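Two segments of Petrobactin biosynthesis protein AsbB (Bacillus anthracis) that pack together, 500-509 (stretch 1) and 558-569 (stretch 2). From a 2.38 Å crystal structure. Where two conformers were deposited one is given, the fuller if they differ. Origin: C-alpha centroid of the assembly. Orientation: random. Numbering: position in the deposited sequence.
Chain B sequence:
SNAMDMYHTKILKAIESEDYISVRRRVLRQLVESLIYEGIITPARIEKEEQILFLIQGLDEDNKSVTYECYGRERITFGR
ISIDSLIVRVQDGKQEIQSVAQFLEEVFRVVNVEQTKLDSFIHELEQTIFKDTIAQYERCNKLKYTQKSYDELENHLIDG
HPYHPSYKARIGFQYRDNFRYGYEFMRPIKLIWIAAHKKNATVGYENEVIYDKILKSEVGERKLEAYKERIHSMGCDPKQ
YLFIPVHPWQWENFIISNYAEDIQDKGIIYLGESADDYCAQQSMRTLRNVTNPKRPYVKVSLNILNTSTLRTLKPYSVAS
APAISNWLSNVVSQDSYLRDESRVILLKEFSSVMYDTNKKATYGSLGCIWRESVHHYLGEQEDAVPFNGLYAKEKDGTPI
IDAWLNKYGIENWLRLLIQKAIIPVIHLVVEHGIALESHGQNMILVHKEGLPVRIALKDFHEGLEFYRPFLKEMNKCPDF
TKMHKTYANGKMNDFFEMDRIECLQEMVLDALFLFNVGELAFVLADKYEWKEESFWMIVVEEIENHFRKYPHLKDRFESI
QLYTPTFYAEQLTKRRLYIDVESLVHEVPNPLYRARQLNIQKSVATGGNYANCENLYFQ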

ATOM      1  N   ARG B 500      25.528  -7.823  27.426  1.00 77.12           N
ATOM      2  CA  ARG B 500      26.898  -7.422  27.116  1.00 74.63           C
ATOM      3  C   ARG B 500      27.143  -5.949  27.411  1.00 66.10           C
ATOM      4  O   ARG B 500      26.338  -5.070  27.073  1.00 62.42           O
ATOM      5  N   ILE B 501      28.266  -5.693  28.063  1.00 58.73           N
ATOM      6  CA  ILE B 501      28.640  -4.343  28.446  1.00 54.42           C
ATOM      7  C   ILE B 501      28.940  -3.456  27.225  1.00 56.29           C
ATOM      8  O   ILE B 501      28.867  -2.213  27.305  1.00 59.12           O
ATOM      9  N   GLU B 502      29.259  -4.082  26.091  1.00 52.44           N
ATOM     10  CA  GLU B 502      29.509  -3.324  24.857  1.00 47.44           C
ATOM     11  C   GLU B 502      28.279  -2.571  24.380  1.00 52.39           C
ATOM     12  O   GLU B 502      28.393  -1.593  23.632  1.00 52.81           O
ATOM     13  N   CYS B 503      27.098  -3.018  24.819  0.68 52.80           N
ATOM     14  CA  CYS B 503      25.849  -2.309  24.517  0.68 51.39           C
ATOM     15  C   CYS B 503      26.027  -0.848  24.883  0.68 53.09           C
ATOM     16  O   CYS B 503      25.614   0.052  24.156  0.68 55.20           O
ATOM     17  N   LEU B 504      26.657  -0.611  26.024  1.00 53.34           N
ATOM     18  CA  LEU B 504      26.802   0.771  26.535  1.00 49.55           C
ATOM     19  C   LEU B 504      27.792   1.599  25.711  1.00 44.71           C
ATOM     20  O   LEU B 504      27.535   2.752  25.334  1.00 44.41           O
ATOM     21  N   GLN B 505      28.935   1.009  25.421  1.00 47.31           N
ATOM     22  CA  GLN B 505      29.896   1.685  24.582  1.00 50.04           C
ATOM     23  C   GLN B 505      29.260   1.987  23.227  1.00 50.32           C
ATOM     24  O   GLN B 505      29.355   3.095  22.725  1.00 48.26           O
ATOM     25  N   GLU B 506      28.586   1.019  22.630  1.00 53.40           N
ATOM     26  CA  GLU B 506      28.007   1.299  21.327  1.00 50.55           C
ATOM     27  C   GLU B 506      26.943   2.404  21.343  1.00 47.97           C
ATOM     28  O   GLU B 506      26.882   3.199  20.412  1.00 45.99           O
HETATM   29  N   MSE B 507      26.126   2.494  22.390  1.00 47.03           N
HETATM   30  CA  MSE B 507      25.121   3.554  22.434  1.00 43.53           C
HETATM   31  C   MSE B 507      25.767   4.942  22.494  1.00 54.33           C
HETATM   32  O   MSE B 507      25.248   5.922  21.939  1.00 63.79           O
ATOM     33  N   VAL B 508      26.902   5.037  23.171  1.00 43.91           N
ATOM     34  CA  VAL B 508      27.616   6.294  23.188  1.00 37.69           C
ATOM     35  C   VAL B 508      28.317   6.646  21.831  1.00 53.10           C
ATOM     36  O   VAL B 508      28.121   7.740  21.269  1.00 45.39           O
ATOM     37  N   LEU B 509      29.126   5.720  21.320  1.00 39.88           N
ATOM     38  CA  LEU B 509      29.919   5.978  20.132  1.00 46.51           C
ATOM     39  C   LEU B 509      29.004   6.120  18.925  1.00 53.00           C
ATOM     40  O   LEU B 509      29.125   7.082  18.163  1.00 54.53           O
ATOM     41  N   GLU B 558      36.722   3.193  32.548  1.00 60.61           N
ATOM     42  CA  GLU B 558      37.685   2.493  31.736  1.00 63.87           C
ATOM     43  C   GLU B 558      37.065   1.301  31.035  1.00 66.97           C
ATOM     44  O   GLU B 558      37.285   1.116  29.838  1.00 72.99           O
ATOM     45  N   SER B 559      36.283   0.502  31.757  1.00 61.51           N
ATOM     46  CA  SER B 559      35.766  -0.752  31.191  1.00 66.02           C
ATOM     47  C   SER B 559      34.816  -0.552  29.998  1.00 68.92           C
ATOM     48  O   SER B 559      34.623  -1.440  29.168  1.00 74.23           O
ATOM     49  N   ILE B 560      34.230   0.629  29.926  1.00 62.11           N
ATOM     50  CA  ILE B 560      33.337   1.015  28.846  1.00 49.94           C
ATOM     51  C   ILE B 560      34.114   1.279  27.527  1.00 61.44           C
ATOM     52  O   ILE B 560      33.566   1.135  26.434  1.00 57.05           O
ATOM     53  N   GLN B 561      35.390   1.650  27.632  1.00 55.98           N
ATOM     54  CA  GLN B 561      36.250   1.804  26.463  1.00 55.17           C
ATOM     55  C   GLN B 561      35.761   2.812  25.397  1.00 53.92           C
ATOM     56  O   GLN B 561      35.649   2.473  24.227  1.00 52.98           O
ATOM     57  N   LEU B 562      35.473   4.041  25.796  1.00 51.93           N
ATOM     58  CA  LEU B 562      35.056   5.051  24.851  1.00 50.19           C
ATOM     59  C   LEU B 562      36.202   5.505  23.964  1.00 54.05           C
ATOM     60  O   LEU B 562      35.978   6.173  22.947  1.00 52.94           O
ATOM     61  N   TYR B 563      37.427   5.216  24.399  1.00 47.16           N
ATOM     62  CA  TYR B 563      38.645   5.591  23.663  1.00 46.34           C
ATOM     63  C   TYR B 563      39.170   4.456  22.789  1.00 50.89           C
ATOM     64  O   TYR B 563      40.309   4.529  22.295  1.00 50.28           O
ATOM     65  N   THR B 564      38.419   3.360  22.682  1.00 46.70           N
ATOM     66  CA  THR B 564      38.902   2.251  21.841  1.00 53.10           C
ATOM     67  C   THR B 564      39.176   2.757  20.416  1.00 51.43           C
ATOM     68  O   THR B 564      38.486   3.668  19.908  1.00 46.09           O
ATOM     69  N   PRO B 565      40.210   2.198  19.784  1.00 48.26           N
ATOM     70  CA  PRO B 565      40.669   2.616  18.452  1.00 45.57           C
ATOM     71  C   PRO B 565      39.598   2.422  17.391  1.00 54.44           C
ATOM     72  O   PRO B 565      39.384   3.309  16.567  1.00 50.74           O
ATOM     73  N   THR B 566      38.936   1.273  17.420  1.00 57.02           N
ATOM     74  CA  THR B 566      37.910   0.959  16.442  1.00 53.41           C
ATOM     75  C   THR B 566      36.729   0.335  17.172  1.00 58.72           C
ATOM     76  O   THR B 566      36.891  -0.214  18.263  1.00 60.35           O
ATOM     77  N   PHE B 567      35.536   0.458  16.596  1.00 53.64           N
ATOM     78  CA  PHE B 567      34.388  -0.268  17.108  1.00 56.97           C
ATOM     79  C   PHE B 567      33.405  -0.555  15.985  1.00 54.55           C
ATOM     80  O   PHE B 567      33.593  -0.091  14.858  1.00 53.24           O
ATOM     81  N   TYR B 568      32.346  -1.289  16.325  1.00 55.02           N
ATOM     82  CA  TYR B 568      31.377  -1.789  15.354  1.00 59.07           C
ATOM     83  C   TYR B 568      30.123  -0.940  15.369  1.00 56.21           C
ATOM     84  O   TYR B 568      29.381  -0.943  16.329  1.00 64.62           O
ATOM     85  N   ALA B 569      29.925  -0.202  14.286  1.00 54.52           N
ATOM     86  CA  ALA B 569      28.737   0.610  14.044  1.00 51.91           C
ATOM     87  C   ALA B 569      27.668  -0.128  13.191  1.00 48.21           C
ATOM     88  O   ALA B 569      27.987  -0.872  12.277  1.00 50.80           O
TER

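When a helix packs against a segment that is itself changing from helix to turn to strand, its inward-facing side chains must meet a surface that alters from one residue to the next. The contact between residues 500-509 and 558-569 of AsbB is a compact example: about 600 Å² is buried, both sides summed, and a single hydrogen bond crosses between the two stretches.

The first residue of stretch 1, Arg500, does not touch the partner. Its side chain (chi1 p, chi2 t, chi3 m) instead runs along the helix to Glu506, where NH2 of Arg500 lies 3.0 Å from OE2 of Glu506 in a salt bridge; a weak hydrogen bond from Arg500 NH1 to Glu506 OE1, at 3.3 Å, completes a two-pronged grip. Ile501 is the first to point toward stretch 2. In its tt rotamer it is extended, and its CD1 comes within 3.7 Å of OG of Ser559. Glu502 points away, and Cys503 lies out of reach.

Leu504, in the mt rotamer, points toward the other stretch and places CD1 4.4 Å from CD1 of Ile560, itself mt, a loose apolar contact. Gln505 is the pivot of the interface. Here the backbones come close, with 5.5 Å between CA of Gln505 and CA of Ile560, so even the CB of Gln505 sits 3.2 Å from the O of Ile560. The CA-to-CB bond points sideways, but with chi1 t and chi2 at -148° the amide end reaches nearer to stretch 2. There Gln505 NE2 donates to the O of Gln561 over 3.1 Å, with a nearly straight N-H...O angle of 175°. Gln561, at positive phi, is where the chain leaves helical geometry and enters a type I turn that ends at Thr564. The carbonyl O of Gln561 also accepts the turn's backbone hydrogen bond, from N of Thr564 at 3.3 Å, so the glutamine from the facing helix binds directly to the turn. Gln505 NE2 also lies 3.4 Å from CG2 of Thr564, a methyl that packs beside the amide without offering it a polar partner.

Glu506 (chi1 m, chi2 t), its carboxylate engaged by Arg500, brings its CG to 4.1 Å from the O of Tyr568. Met507, a selenomethionine, makes no contact with stretch 2. From Val508 on, apolar side-chain contacts return. Val508, with chi1 t, points toward stretch 2 and sets CG1 3.9 Å from CD2 of Leu562, whose mt side chain starts sideways but ends nearer the helix.

Leu509, also mt, closes the series with the largest covered area of the helix residues. Its CD2 lies 3.7 Å from the O of Leu562, while its CB sits over one face of the Phe567 ring, 3.7 Å from the ring centroid and 20° off the normal, a CH-pi contact. Phe567, with chi1 p, points toward the helix from the strand.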

ATOM      1  CB  ARG B 500      27.295  -7.803  25.675  1.00 78.84           C
ATOM      2  CG  ARG B 500      26.270  -7.429  24.611  1.00 82.37           C
ATOM      3  CD  ARG B 500      26.506  -8.131  23.263  1.00 88.37           C
ATOM      4  NE  ARG B 500      27.632  -7.595  22.490  1.00 91.59           N
ATOM      5  CZ  ARG B 500      27.622  -6.434  21.822  1.00 91.15           C
ATOM      6  NH1 ARG B 500      26.550  -5.639  21.835  1.00 86.82           N
ATOM      7  NH2 ARG B 500      28.699  -6.056  21.143  1.00 86.03           N
ATOM      8  CB  ILE B 501      29.833  -4.404  29.401  1.00 66.98           C
ATOM      9  CG1 ILE B 501      30.169  -3.027  29.963  1.00 62.30           C
ATOM     10  CG2 ILE B 501      31.046  -5.039  28.717  1.00 66.17           C
ATOM     11  CD1 ILE B 501      31.079  -3.144  31.165  1.00 66.25           C
ATOM     12  CB  GLU B 502      30.046  -4.207  23.728  1.00 56.87           C
ATOM     13  CG  GLU B 502      31.496  -4.668  23.916  1.00 65.66           C
ATOM     14  CD  GLU B 502      31.632  -5.858  24.874  1.00 78.88           C
ATOM     15  OE1 GLU B 502      30.598  -6.417  25.311  1.00 75.61           O
ATOM     16  OE2 GLU B 502      32.781  -6.239  25.184  1.00 87.29           O
ATOM     17  CB  CYS B 503      24.643  -2.913  25.289  0.68 58.16           C
ATOM     18  SG  CYS B 503      24.097  -2.116  26.905  0.68 63.36           S
ATOM     19  CB  LEU B 504      27.184   0.799  28.022  1.00 47.40           C
ATOM     20  CG  LEU B 504      26.341   0.034  29.056  1.00 49.53           C
ATOM     21  CD1 LEU B 504      27.003   0.124  30.425  1.00 52.34           C
ATOM     22  CD2 LEU B 504      24.921   0.576  29.127  1.00 48.57           C
ATOM     23  CB  GLN B 505      31.130   0.827  24.420  1.00 51.64           C
ATOM     24  CG  GLN B 505      32.130   1.336  23.431  1.00 54.33           C
ATOM     25  CD  GLN B 505      32.835   0.173  22.791  1.00 65.61           C
ATOM     26  OE1 GLN B 505      32.185  -0.748  22.305  1.00 72.40           O
ATOM     27  NE2 GLN B 505      34.160   0.173  22.832  1.00 65.35           N
ATOM     28  CB  GLU B 506      27.508   0.029  20.670  1.00 50.64           C
ATOM     29  CG  GLU B 506      28.636  -0.947  20.363  1.00 54.66           C
ATOM     30  CD  GLU B 506      28.140  -2.395  20.254  1.00 64.30           C
ATOM     31  OE1 GLU B 506      26.925  -2.648  20.483  1.00 65.83           O
ATOM     32  OE2 GLU B 506      28.967  -3.277  19.941  1.00 64.39           O
HETATM   33  CB  MSE B 507      24.147   3.380  23.596  1.00 62.14           C
HETATM   34  CG  MSE B 507      22.911   4.294  23.508  1.00 72.39           C
HETATM   35 SE   MSE B 507      21.631   3.706  22.127  0.73 71.30          SE
HETATM   36  CE  MSE B 507      20.693   2.335  23.187  1.00 49.32           C
ATOM     37  CB  VAL B 508      28.590   6.369  24.379  1.00 43.88           C
ATOM     38  CG1 VAL B 508      29.470   7.602  24.259  1.00 38.08           C
ATOM     39  CG2 VAL B 508      27.796   6.378  25.734  1.00 31.63           C
ATOM     40  CB  LEU B 509      30.961   4.872  19.882  1.00 35.27           C
ATOM     41  CG  LEU B 509      32.005   4.766  20.991  1.00 38.98           C
ATOM     42  CD1 LEU B 509      33.071   3.735  20.583  1.00 40.00           C
ATOM     43  CD2 LEU B 509      32.628   6.131  21.324  1.00 40.51           C
ATOM     44  CB  GLU B 558      38.888   2.061  32.565  1.00 64.13           C
ATOM     45  CG  GLU B 558      40.058   3.008  32.420  1.00 73.88           C
ATOM     46  CD  GLU B 558      40.973   3.019  33.640  1.00 91.03           C
ATOM     47  OE1 GLU B 558      41.057   1.974  34.343  1.00 92.75           O
ATOM     48  OE2 GLU B 558      41.600   4.082  33.899  1.00 90.59           O
ATOM     49  CB  SER B 559      35.085  -1.593  32.273  1.00 73.58           C
ATOM     50  OG  SER B 559      33.798  -1.082  32.563  1.00 74.65           O
ATOM     51  CB  ILE B 560      32.536   2.264  29.299  1.00 65.80           C
ATOM     52  CG1 ILE B 560      31.428   1.848  30.242  1.00 71.51           C
ATOM     53  CG2 ILE B 560      31.946   3.069  28.145  1.00 62.56           C
ATOM     54  CD1 ILE B 560      30.440   2.943  30.440  1.00 85.04           C
ATOM     55  CB  GLN B 561      36.437   0.442  25.804  1.00 62.91           C
ATOM     56  CG  GLN B 561      37.109  -0.582  26.671  1.00 76.75           C
ATOM     57  CD  GLN B 561      38.405  -1.065  26.056  1.00 85.14           C
ATOM     58  OE1 GLN B 561      38.473  -2.169  25.500  1.00 86.05           O
ATOM     59  NE2 GLN B 561      39.443  -0.233  26.135  1.00 84.36           N
ATOM     60  CB  LEU B 562      34.515   6.258  25.598  1.00 54.70           C
ATOM     61  CG  LEU B 562      33.297   5.947  26.441  1.00 63.11           C
ATOM     62  CD1 LEU B 562      32.756   7.252  26.962  1.00 71.33           C
ATOM     63  CD2 LEU B 562      32.276   5.243  25.582  1.00 55.11           C
ATOM     64  CB  TYR B 563      39.750   6.097  24.598  1.00 47.33           C
ATOM     65  CG  TYR B 563      39.323   7.262  25.462  1.00 52.93           C
ATOM     66  CD1 TYR B 563      38.308   8.112  25.055  1.00 49.06           C
ATOM     67  CD2 TYR B 563      39.945   7.518  26.676  1.00 51.34           C
ATOM     68  CE1 TYR B 563      37.909   9.185  25.832  1.00 50.92           C
ATOM     69  CE2 TYR B 563      39.565   8.589  27.460  1.00 49.45           C
ATOM     70  CZ  TYR B 563      38.549   9.422  27.034  1.00 55.84           C
ATOM     71  OH  TYR B 563      38.162  10.486  27.818  1.00 60.02           O
ATOM     72  CB  THR B 564      37.924   1.060  21.793  1.00 57.92           C
ATOM     73  OG1 THR B 564      38.592  -0.092  21.262  1.00 68.50           O
ATOM     74  CG2 THR B 564      36.728   1.391  20.917  1.00 54.36           C
ATOM     75  CB  PRO B 565      41.846   1.681  18.176  1.00 47.29           C
ATOM     76  CG  PRO B 565      42.358   1.308  19.562  1.00 47.25           C
ATOM     77  CD  PRO B 565      41.112   1.222  20.414  1.00 47.35           C
ATOM     78  CB  THR B 566      38.425  -0.031  15.370  1.00 50.06           C
ATOM     79  OG1 THR B 566      38.675  -1.284  15.981  1.00 61.13           O
ATOM     80  CG2 THR B 566      39.749   0.444  14.733  1.00 45.86           C
ATOM     81  CB  PHE B 567      33.682   0.520  18.201  1.00 53.87           C
ATOM     82  CG  PHE B 567      32.815   1.612  17.672  1.00 52.13           C
ATOM     83  CD1 PHE B 567      31.447   1.440  17.573  1.00 52.33           C
ATOM     84  CD2 PHE B 567      33.370   2.805  17.260  1.00 52.93           C
ATOM     85  CE1 PHE B 567      30.640   2.451  17.070  1.00 51.60           C
ATOM     86  CE2 PHE B 567      32.576   3.820  16.765  1.00 55.31           C
ATOM     87  CZ  PHE B 567      31.207   3.636  16.668  1.00 52.80           C
ATOM     88  CB  TYR B 568      31.031  -3.264  15.628  1.00 63.74           C
ATOM     89  CG  TYR B 568      32.065  -4.232  15.084  1.00 72.81           C
ATOM     90  CD1 TYR B 568      32.749  -3.943  13.912  1.00 81.09           C
ATOM     91  CD2 TYR B 568      32.373  -5.426  15.742  1.00 79.77           C
ATOM     92  CE1 TYR B 568      33.710  -4.809  13.390  1.00 84.27           C
ATOM     93  CE2 TYR B 568      33.339  -6.313  15.221  1.00 86.35           C
ATOM     94  CZ  TYR B 568      34.009  -5.984  14.039  1.00 90.46           C
ATOM     95  OH  TYR B 568      34.971  -6.816  13.484  1.00 91.99           O
ATOM     96  CB  ALA B 569      29.146   1.861  13.348  1.00 47.92           C
TER